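Side-chain contacts in nucleoporin NUP82 (PDB 5CWW), which probably serves as a structural component of the nuclear pore complex, with this N-terminal propeller domain as one part of it: residues 15-20 against 70-75; 304-309 against 332-337; 437-442 against 513-518. One frame throughout, in Å; residues are numbered along the deposited sequence.

Interaction 1: residues 15-20 against 70-75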
loop_
_atom_site.group_PDB
_atom_site.type_symbol
_atom_site.label_atom_id
_atom_site.label_comp_id
_atom_site.label_asym_id
_atom_site.label_seq_id
_atom_site.Cartn_x
_atom_site.Cartn_y
_atom_site.Cartn_z
ATOM N N PRO B 15 22.516 33.441 -2.565
ATOM C CA PRO B 15 22.209 33.708 -1.156
ATOM C C PRO B 15 20.758 34.128 -0.900
ATOM O O PRO B 15 20.494 34.830 0.075
ATOM C CB PRO B 15 23.169 34.850 -0.822
ATOM C CG PRO B 15 23.240 35.628 -2.087
ATOM C CD PRO B 15 23.110 34.625 -3.214
ATOM N N ALA B 16 19.833 33.699 -1.754
ATOM C CA ALA B 16 18.424 34.015 -1.551
ATOM C C ALA B 16 17.901 33.316 -0.298
ATOM O O ALA B 16 18.384 32.242 0.059
ATOM C CB ALA B 16 17.600 33.614 -2.765
ATOM N N PRO B 17 16.909 33.922 0.372
ATOM C CA PRO B 17 16.365 33.335 1.603
ATOM C C PRO B 17 15.649 32.012 1.348
ATOM O O PRO B 17 15.597 31.161 2.235
ATOM C CB PRO B 17 15.387 34.403 2.099
ATOM C CG PRO B 17 14.979 35.136 0.875
ATOM C CD PRO B 17 16.189 35.149 -0.014
ATOM N N GLY B 18 15.103 31.848 0.147
ATOM C CA GLY B 18 14.387 30.635 -0.198
ATOM C C GLY B 18 15.281 29.408 -0.198
ATOM O O GLY B 18 14.809 28.289 0.003
ATOM N N HIS B 19 16.575 29.616 -0.418
ATOM C CA HIS B 19 17.526 28.512 -0.489
ATOM C C HIS B 19 17.732 27.863 0.878
ATOM O O HIS B 19 18.197 26.727 0.969
ATOM C CB HIS B 19 18.868 28.992 -1.045
ATOM C CG HIS B 19 19.857 27.889 -1.261
ATOM N ND1 HIS B 19 19.692 26.917 -2.223
ATOM C CD2 HIS B 19 21.023 27.602 -0.632
ATOM C CE1 HIS B 19 20.713 26.079 -2.180
ATOM N NE2 HIS B 19 21.534 26.472 -1.224
ATOM N N LYS B 20 17.381 28.586 1.937
ATOM C CA LYS B 20 17.541 28.077 3.295
ATOM C C LYS B 20 16.679 26.840 3.528
ATOM O O LYS B 20 16.980 26.018 4.393
ATOM C CB LYS B 20 17.182 29.160 4.315
ATOM C CG LYS B 20 18.129 30.351 4.319
ATOM C CD LYS B 20 17.758 31.350 5.406
ATOM C CE LYS B 20 18.708 32.541 5.425
ATOM N NZ LYS B 20 20.108 32.146 5.745
ATOM N N ALA B 70 5.621 32.075 -2.462
ATOM C CA ALA B 70 5.184 33.379 -2.949
ATOM C C ALA B 70 5.974 34.499 -2.281
ATOM O O ALA B 70 6.521 35.372 -2.954
ATOM C CB ALA B 70 3.693 33.566 -2.708
ATOM N N GLN B 71 6.031 34.463 -0.953
ATOM C CA GLN B 71 6.722 35.493 -0.187
ATOM C C GLN B 71 8.229 35.447 -0.433
ATOM O O GLN B 71 8.871 36.486 -0.577
ATOM C CB GLN B 71 6.425 35.337 1.307
ATOM C CG GLN B 71 4.937 35.335 1.645
ATOM C CD GLN B 71 4.667 35.146 3.127
ATOM O OE1 GLN B 71 5.524 35.419 3.968
ATOM N NE2 GLN B 71 3.470 34.672 3.455
ATOM N N LEU B 72 8.789 34.241 -0.483
ATOM C CA LEU B 72 10.221 34.076 -0.726
ATOM C C LEU B 72 10.607 34.590 -2.110
ATOM O O LEU B 72 11.717 35.089 -2.310
ATOM C CB LEU B 72 10.623 32.610 -0.579
ATOM C CG LEU B 72 10.540 32.046 0.840
ATOM C CD1 LEU B 72 10.580 30.525 0.812
ATOM C CD2 LEU B 72 11.664 32.596 1.705
ATOM N N LYS B 73 9.690 34.468 -3.063
ATOM C CA LYS B 73 9.906 35.015 -4.395
ATOM C C LYS B 73 9.914 36.539 -4.326
ATOM O O LYS B 73 10.826 37.190 -4.835
ATOM C CB LYS B 73 8.826 34.533 -5.367
ATOM C CG LYS B 73 9.013 35.023 -6.799
ATOM C CD LYS B 73 7.811 34.685 -7.668
ATOM C CE LYS B 73 7.954 35.277 -9.063
ATOM N NZ LYS B 73 6.707 35.144 -9.866
ATOM N N GLU B 74 8.889 37.095 -3.688
ATOM C CA GLU B 74 8.740 38.540 -3.570
ATOM C C GLU B 74 9.905 39.173 -2.810
ATOM O O GLU B 74 10.339 40.276 -3.135
ATOM C CB GLU B 74 7.417 38.878 -2.876
ATOM C CG GLU B 74 7.156 40.372 -2.714
ATOM C CD GLU B 74 5.824 40.664 -2.049
ATOM O OE1 GLU B 74 4.995 39.737 -1.932
ATOM O OE2 GLU B 74 5.604 41.822 -1.639
ATOM N N SER B 75 10.403 38.473 -1.795
ATOM C CA SER B 75 11.510 38.980 -0.990
ATOM C C SER B 75 12.770 39.161 -1.828
ATOM O O SER B 75 13.552 40.083 -1.596
ATOM C CB SER B 75 11.793 38.037 0.180
ATOM O OG SER B 75 10.664 37.925 1.028
#
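Leu72 lays both of its methyls against the backbone of Gly18, and this is the tight part of the contact. CD2 of Leu72 lies 3.8 Å from Gly18 N. CD1 of Leu72 comes to 3.9 Å from Gly18 CA. With no side chain at Gly18, the backbone itself meets the leucine, and Gly18 CA and Leu72 CA are 5.4 Å apart. With CG anti to its carbonyl carbon (chi1 -68°), Leu72 sends both methyls at the glycine. Both residues are buried.

Toward Pro17 and Ser75, which are partly exposed, the packing slackens. Pro17 CB stands 4.2 Å from Leu72 CD2, and Pro17 CG is 4.4 Å from Ser75 CB. Ser75 turns its hydroxyl back to its own helix. Its OG donates to Gln71 O at 2.8 Å, from 43° out of the carbonyl plane. The same oxygen takes the helical bond from Ser75 N, so two donors grip it.

Trp76 reaches Ala16 and Pro17, and Leu21 adds to the packing on Leu72. The contact lays the 3-10 turn that starts at Pro17 against helix 69-77. That helix follows strand 63-68 directly and precedes strand 106-110 of the same antiparallel propeller sheet.

Interaction 2: residues 304-309 against 332-337; sequences ASIVAK and EWMSEI
Ile306 CD1 carries the whole contact from its side, and it meets two parts of Met334 at once. It lies 3.5 Å from Met334 CE, a close methyl pair, and 3.7 Å from Met334 CB. The two side chains approach at a slant. The thioether chain leaves with CG anti to the backbone N and then bends twice, at chi2 (56°) and chi3 (65°). The bends carry CE round to the helix 298-315 side, where CB and CE share the same isoleucine methyl.

Trp333 is the looser second partner. Its CE3 is 4.4 Å from Ile306 CD1, which sits at the ring edge and near the ring plane. All three residues are buried and the contact is apolar.

One shell out, Ile337 lies over one face of the indole, its CD1 3.4 Å above the ring plane and offset toward the rim. Trp267 and Trp450 meet the same indole at inclined angles, and Pro360 touches it too. Leu302 and Ser303 pack on Met334, while Gln330 touches Ile306. On the far side of the helix, Ser335 OG donates to Glu332 O at 2.7 Å, tilted 25° from the carbonyl plane. A basic side chain of another protein packs on Ala308 of the first helix.

Helices 298-315 and 321-338 are joined by a short link and run antiparallel here as a helical hairpin. The pair is an insertion in a propeller sheet: it falls in the chain between strands 281-284 and 369-370.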
loop_
_atom_site.group_PDB
_atom_site.type_symbol
_atom_site.label_atom_id
_atom_site.label_comp_id
_atom_site.label_asym_id
_atom_site.label_seq_id
_atom_site.Cartn_x
_atom_site.Cartn_y
_atom_site.Cartn_z
ATOM N N ALA B 304 -27.297 1.713 -7.218
ATOM C CA ALA B 304 -27.680 1.290 -8.559
ATOM C C ALA B 304 -26.795 0.139 -9.026
ATOM O O ALA B 304 -27.276 -0.835 -9.608
ATOM C CB ALA B 304 -27.591 2.454 -9.526
ATOM N N SER B 305 -25.498 0.262 -8.765
ATOM C CA SER B 305 -24.533 -0.763 -9.140
ATOM C C SER B 305 -24.831 -2.085 -8.438
ATOM O O SER B 305 -24.744 -3.152 -9.045
ATOM C CB SER B 305 -23.114 -0.302 -8.808
ATOM O OG SER B 305 -22.160 -1.280 -9.178
ATOM N N ILE B 306 -25.183 -2.008 -7.159
ATOM C CA ILE B 306 -25.483 -3.201 -6.376
ATOM C C ILE B 306 -26.789 -3.829 -6.845
ATOM O O ILE B 306 -26.848 -5.035 -7.088
ATOM C CB ILE B 306 -25.564 -2.884 -4.868
ATOM C CG1 ILE B 306 -24.185 -2.474 -4.346
ATOM C CG2 ILE B 306 -26.060 -4.098 -4.078
ATOM C CD1 ILE B 306 -24.199 -1.892 -2.951
ATOM N N VAL B 307 -27.832 -3.013 -6.970
ATOM C CA VAL B 307 -29.131 -3.491 -7.437
ATOM C C VAL B 307 -28.992 -4.195 -8.781
ATOM O O VAL B 307 -29.575 -5.258 -8.996
ATOM C CB VAL B 307 -30.153 -2.333 -7.567
ATOM C CG1 VAL B 307 -31.411 -2.782 -8.315
ATOM C CG2 VAL B 307 -30.528 -1.799 -6.193
ATOM N N ALA B 308 -28.213 -3.601 -9.678
ATOM C CA ALA B 308 -28.012 -4.163 -11.007
ATOM C C ALA B 308 -27.308 -5.512 -10.936
ATOM O O ALA B 308 -27.613 -6.420 -11.709
ATOM C CB ALA B 308 -27.217 -3.200 -11.873
ATOM N N LYS B 309 -26.367 -5.643 -10.006
ATOM C CA LYS B 309 -25.600 -6.876 -9.876
ATOM C C LYS B 309 -26.462 -7.999 -9.301
ATOM O O LYS B 309 -26.315 -9.160 -9.682
ATOM C CB LYS B 309 -24.368 -6.657 -8.998
ATOM C CG LYS B 309 -23.333 -7.759 -9.135
ATOM C CD LYS B 309 -22.268 -7.683 -8.057
ATOM C CE LYS B 309 -21.161 -8.690 -8.320
ATOM N NZ LYS B 309 -21.677 -10.086 -8.442
ATOM N N GLU B 332 -26.405 -6.588 1.468
ATOM C CA GLU B 332 -26.456 -6.558 2.923
ATOM C C GLU B 332 -25.698 -5.342 3.451
ATOM O O GLU B 332 -26.162 -4.646 4.355
ATOM C CB GLU B 332 -25.875 -7.850 3.496
ATOM C CG GLU B 332 -26.045 -8.002 4.996
ATOM C CD GLU B 332 -25.606 -9.366 5.493
ATOM O OE1 GLU B 332 -25.188 -10.199 4.660
ATOM O OE2 GLU B 332 -25.680 -9.604 6.718
ATOM N N TRP B 333 -24.534 -5.089 2.864
ATOM C CA TRP B 333 -23.730 -3.918 3.192
ATOM C C TRP B 333 -24.522 -2.629 2.975
ATOM O O TRP B 333 -24.557 -1.758 3.844
ATOM C CB TRP B 333 -22.454 -3.916 2.346
ATOM C CG TRP B 333 -21.503 -2.798 2.631
ATOM C CD1 TRP B 333 -20.549 -2.762 3.606
ATOM C CD2 TRP B 333 -21.390 -1.560 1.916
ATOM N NE1 TRP B 333 -19.856 -1.577 3.549
ATOM C CE2 TRP B 333 -20.352 -0.822 2.519
ATOM C CE3 TRP B 333 -22.067 -1.006 0.827
ATOM C CZ2 TRP B 333 -19.981 0.444 2.072
ATOM C CZ3 TRP B 333 -21.695 0.250 0.384
ATOM C CH2 TRP B 333 -20.662 0.961 1.007
ATOM N N MET B 334 -25.166 -2.522 1.816
ATOM C CA MET B 334 -25.923 -1.325 1.463
ATOM C C MET B 334 -27.141 -1.120 2.359
ATOM O O MET B 334 -27.516 0.017 2.649
ATOM C CB MET B 334 -26.369 -1.395 -0.001
ATOM C CG MET B 334 -27.156 -0.174 -0.479
ATOM S SD MET B 334 -26.277 1.385 -0.245
ATOM C CE MET B 334 -24.892 1.165 -1.362
ATOM N N SER B 335 -27.762 -2.214 2.791
ATOM C CA SER B 335 -28.970 -2.129 3.610
ATOM C C SER B 335 -28.676 -1.448 4.945
ATOM O O SER B 335 -29.558 -0.836 5.548
ATOM C CB SER B 335 -29.562 -3.519 3.849
ATOM O OG SER B 335 -28.777 -4.260 4.766
ATOM N N GLU B 336 -27.432 -1.557 5.398
ATOM C CA GLU B 336 -26.999 -0.882 6.616
ATOM C C GLU B 336 -26.941 0.630 6.408
ATOM O O GLU B 336 -27.005 1.397 7.366
ATOM C CB GLU B 336 -25.628 -1.398 7.054
ATOM C CG GLU B 336 -25.581 -2.891 7.358
ATOM C CD GLU B 336 -25.827 -3.202 8.820
ATOM O OE1 GLU B 336 -25.114 -2.639 9.677
ATOM O OE2 GLU B 336 -26.733 -4.012 9.112
ATOM N N ILE B 337 -26.820 1.047 5.151
ATOM C CA ILE B 337 -26.718 2.465 4.818
ATOM C C ILE B 337 -28.089 3.077 4.527
ATOM O O ILE B 337 -28.347 4.227 4.886
ATOM C CB ILE B 337 -25.785 2.684 3.606
ATOM C CG1 ILE B 337 -24.392 2.122 3.912
ATOM C CG2 ILE B 337 -25.687 4.168 3.259
ATOM C CD1 ILE B 337 -23.431 2.137 2.737
#

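Interaction 3: residues 437-442 against 513-518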
loop_
_atom_site.group_PDB
_atom_site.type_symbol
_atom_site.label_atom_id
_atom_site.label_comp_id
_atom_site.label_asym_id
_atom_site.label_seq_id
_atom_site.Cartn_x
_atom_site.Cartn_y
_atom_site.Cartn_z
ATOM N N VAL B 437 7.874 1.002 -15.611
ATOM C CA VAL B 437 6.497 1.364 -15.303
ATOM C C VAL B 437 5.546 0.462 -16.073
ATOM O O VAL B 437 5.745 0.203 -17.260
ATOM C CB VAL B 437 6.197 2.835 -15.654
ATOM C CG1 VAL B 437 4.740 3.177 -15.354
ATOM C CG2 VAL B 437 7.127 3.762 -14.885
ATOM N N LYS B 438 4.512 -0.010 -15.388
ATOM C CA LYS B 438 3.510 -0.869 -15.996
ATOM C C LYS B 438 2.129 -0.262 -15.796
ATOM O O LYS B 438 1.730 0.031 -14.669
ATOM C CB LYS B 438 3.582 -2.274 -15.400
ATOM C CG LYS B 438 2.805 -3.319 -16.181
ATOM C CD LYS B 438 3.031 -4.719 -15.626
ATOM C CE LYS B 438 4.441 -5.222 -15.914
ATOM N NZ LYS B 438 4.732 -6.497 -15.211
ATOM N N ILE B 439 1.419 -0.053 -16.899
ATOM C CA ILE B 439 0.081 0.526 -16.867
ATOM C C ILE B 439 -0.948 -0.572 -17.085
ATOM O O ILE B 439 -1.019 -1.163 -18.164
ATOM C CB ILE B 439 -0.095 1.623 -17.939
ATOM C CG1 ILE B 439 1.034 2.655 -17.849
ATOM C CG2 ILE B 439 -1.463 2.290 -17.805
ATOM C CD1 ILE B 439 1.143 3.344 -16.498
ATOM N N CYS B 440 -1.737 -0.840 -16.053
ATOM C CA CYS B 440 -2.740 -1.896 -16.097
ATOM C C CYS B 440 -4.146 -1.324 -16.012
ATOM O O CYS B 440 -4.378 -0.323 -15.333
ATOM C CB CYS B 440 -2.514 -2.890 -14.959
ATOM S SG CYS B 440 -0.839 -3.547 -14.905
ATOM N N LEU B 441 -5.081 -1.975 -16.698
ATOM C CA LEU B 441 -6.476 -1.562 -16.688
ATOM C C LEU B 441 -7.322 -2.588 -15.951
ATOM O O LEU B 441 -7.190 -3.794 -16.170
ATOM C CB LEU B 441 -6.997 -1.379 -18.112
ATOM C CG LEU B 441 -6.259 -0.356 -18.977
ATOM C CD1 LEU B 441 -6.743 -0.443 -20.422
ATOM C CD2 LEU B 441 -6.446 1.052 -18.428
ATOM N N ASP B 442 -8.189 -2.097 -15.074
ATOM C CA ASP B 442 -9.102 -2.954 -14.332
ATOM C C ASP B 442 -10.356 -3.218 -15.160
ATOM O O ASP B 442 -11.382 -2.559 -14.989
ATOM C CB ASP B 442 -9.459 -2.318 -12.989
ATOM C CG ASP B 442 -10.381 -3.187 -12.158
ATOM O OD1 ASP B 442 -10.487 -4.399 -12.451
ATOM O OD2 ASP B 442 -10.991 -2.660 -11.203
ATOM N N ILE B 513 4.980 11.651 -16.999
ATOM C CA ILE B 513 4.204 10.652 -17.726
ATOM C C ILE B 513 2.760 11.120 -17.831
ATOM O O ILE B 513 2.228 11.701 -16.885
ATOM C CB ILE B 513 4.238 9.268 -17.026
ATOM C CG1 ILE B 513 5.672 8.738 -16.941
ATOM C CG2 ILE B 513 3.349 8.268 -17.759
ATOM C CD1 ILE B 513 5.837 7.560 -15.997
ATOM N N SER B 514 2.129 10.866 -18.975
ATOM C CA SER B 514 0.714 11.177 -19.143
ATOM C C SER B 514 -0.025 10.129 -19.964
ATOM O O SER B 514 0.485 9.645 -20.975
ATOM C CB SER B 514 0.536 12.534 -19.805
ATOM O OG SER B 514 -0.830 12.730 -20.117
ATOM N N LEU B 515 -1.236 9.803 -19.525
ATOM C CA LEU B 515 -2.071 8.810 -20.192
ATOM C C LEU B 515 -3.138 9.458 -21.068
ATOM O O LEU B 515 -3.937 8.763 -21.694
ATOM C CB LEU B 515 -2.732 7.900 -19.155
ATOM C CG LEU B 515 -1.781 7.344 -18.094
ATOM C CD1 LEU B 515 -2.516 6.396 -17.156
ATOM C CD2 LEU B 515 -0.589 6.652 -18.736
ATOM N N THR B 516 -3.151 10.787 -21.107
ATOM C CA THR B 516 -4.033 11.516 -22.011
ATOM C C THR B 516 -3.290 11.815 -23.308
ATOM O O THR B 516 -2.066 11.926 -23.303
ATOM C CB THR B 516 -4.528 12.838 -21.394
ATOM O OG1 THR B 516 -3.419 13.723 -21.197
ATOM C CG2 THR B 516 -5.223 12.586 -20.064
ATOM N N PRO B 517 -4.024 11.950 -24.427
ATOM C CA PRO B 517 -5.480 11.824 -24.545
ATOM C C PRO B 517 -5.952 10.380 -24.714
ATOM O O PRO B 517 -7.140 10.156 -24.945
ATOM C CB PRO B 517 -5.794 12.645 -25.797
ATOM C CG PRO B 517 -4.587 12.491 -26.641
ATOM C CD PRO B 517 -3.419 12.420 -25.688
ATOM N N TRP B 518 -5.039 9.421 -24.599
ATOM C CA TRP B 518 -5.368 8.025 -24.875
ATOM C C TRP B 518 -6.516 7.495 -24.018
ATOM O O TRP B 518 -7.345 6.726 -24.505
ATOM C CB TRP B 518 -4.140 7.138 -24.675
ATOM C CG TRP B 518 -4.495 5.691 -24.638
ATOM C CD1 TRP B 518 -4.674 4.860 -25.703
ATOM C CD2 TRP B 518 -4.734 4.902 -23.466
ATOM N NE1 TRP B 518 -5.008 3.600 -25.267
ATOM C CE2 TRP B 518 -5.053 3.602 -23.897
ATOM C CE3 TRP B 518 -4.709 5.171 -22.095
ATOM C CZ2 TRP B 518 -5.341 2.570 -23.005
ATOM C CZ3 TRP B 518 -4.994 4.147 -21.212
ATOM C CH2 TRP B 518 -5.306 2.863 -21.670
#
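Ser514 OG, next to the Leu515 that packs on Ile439, is gripped by two groups of Thr516. Thr516 OG1 donates to Ser514 OG at 3.0 Å, and Thr516 N does so at 3.2 Å with an N-H...O angle of 152°. The second bond makes an ST turn. It bends the chain where strand 509-514 ends.

Between the two segments the packing is entirely apolar. Val437, Ile439 and Leu441 alternate along their strand and point the same way. Val437 CG2 meets Ile513 CD1 at 4.2 Å, the two side chains running antiparallel past one another. Ile439 CG2 reaches Leu515 CD1 at 4.3 Å.

The two strands belong to successive sheets of the beta-propeller, the first mixed and the second antiparallel, and the contact is blade-to-blade packing. Strand 437-441 lies between 427-432 and 469-476 in its sheet. Strand 509-514 lies between 501-506 and 548-554 in the next one. Phe476 touches both Val437 and Ile513, and Val504 does the same from the second sheet.

At the far end Leu441 meets Trp518 from the opposite direction. Both leucine methyls close on one corner of the indole: Leu441 CD1 is 3.8 Å and Leu441 CD2 3.9 Å from Trp518 CH2. Leu441 CD1 lies at the ring edge, in its plane, as does Leu515 O. Trp518 opens helix 518-526 just after Pro517, the N-cap residue, whose preceding peptide bond is cis. Phe473 stacks on its ring, and an apolar side chain of another protein packs on Leu441.

How the interactions relate
The three contacts follow one another along the chain and do not touch. Interactions 1 and 2 lie on opposite sides of the chain's centre, about 54 Å apart between centres. Interaction 3 is nearer the middle, its centre about 17 Å from the chain's centre, and stands about 37 Å from interaction 1 and about 31 Å from interaction 2, centre to centre. Its nearest atoms come to about 11 Å from those of interaction 2. Interaction 3 joins two propeller sheets, whereas interactions 1 and 2 involve helices that interrupt the succession of strands. Interactions 2 and 3 each have one residue packed by another protein chain of the assembly; 15-20 and 70-75 touch none.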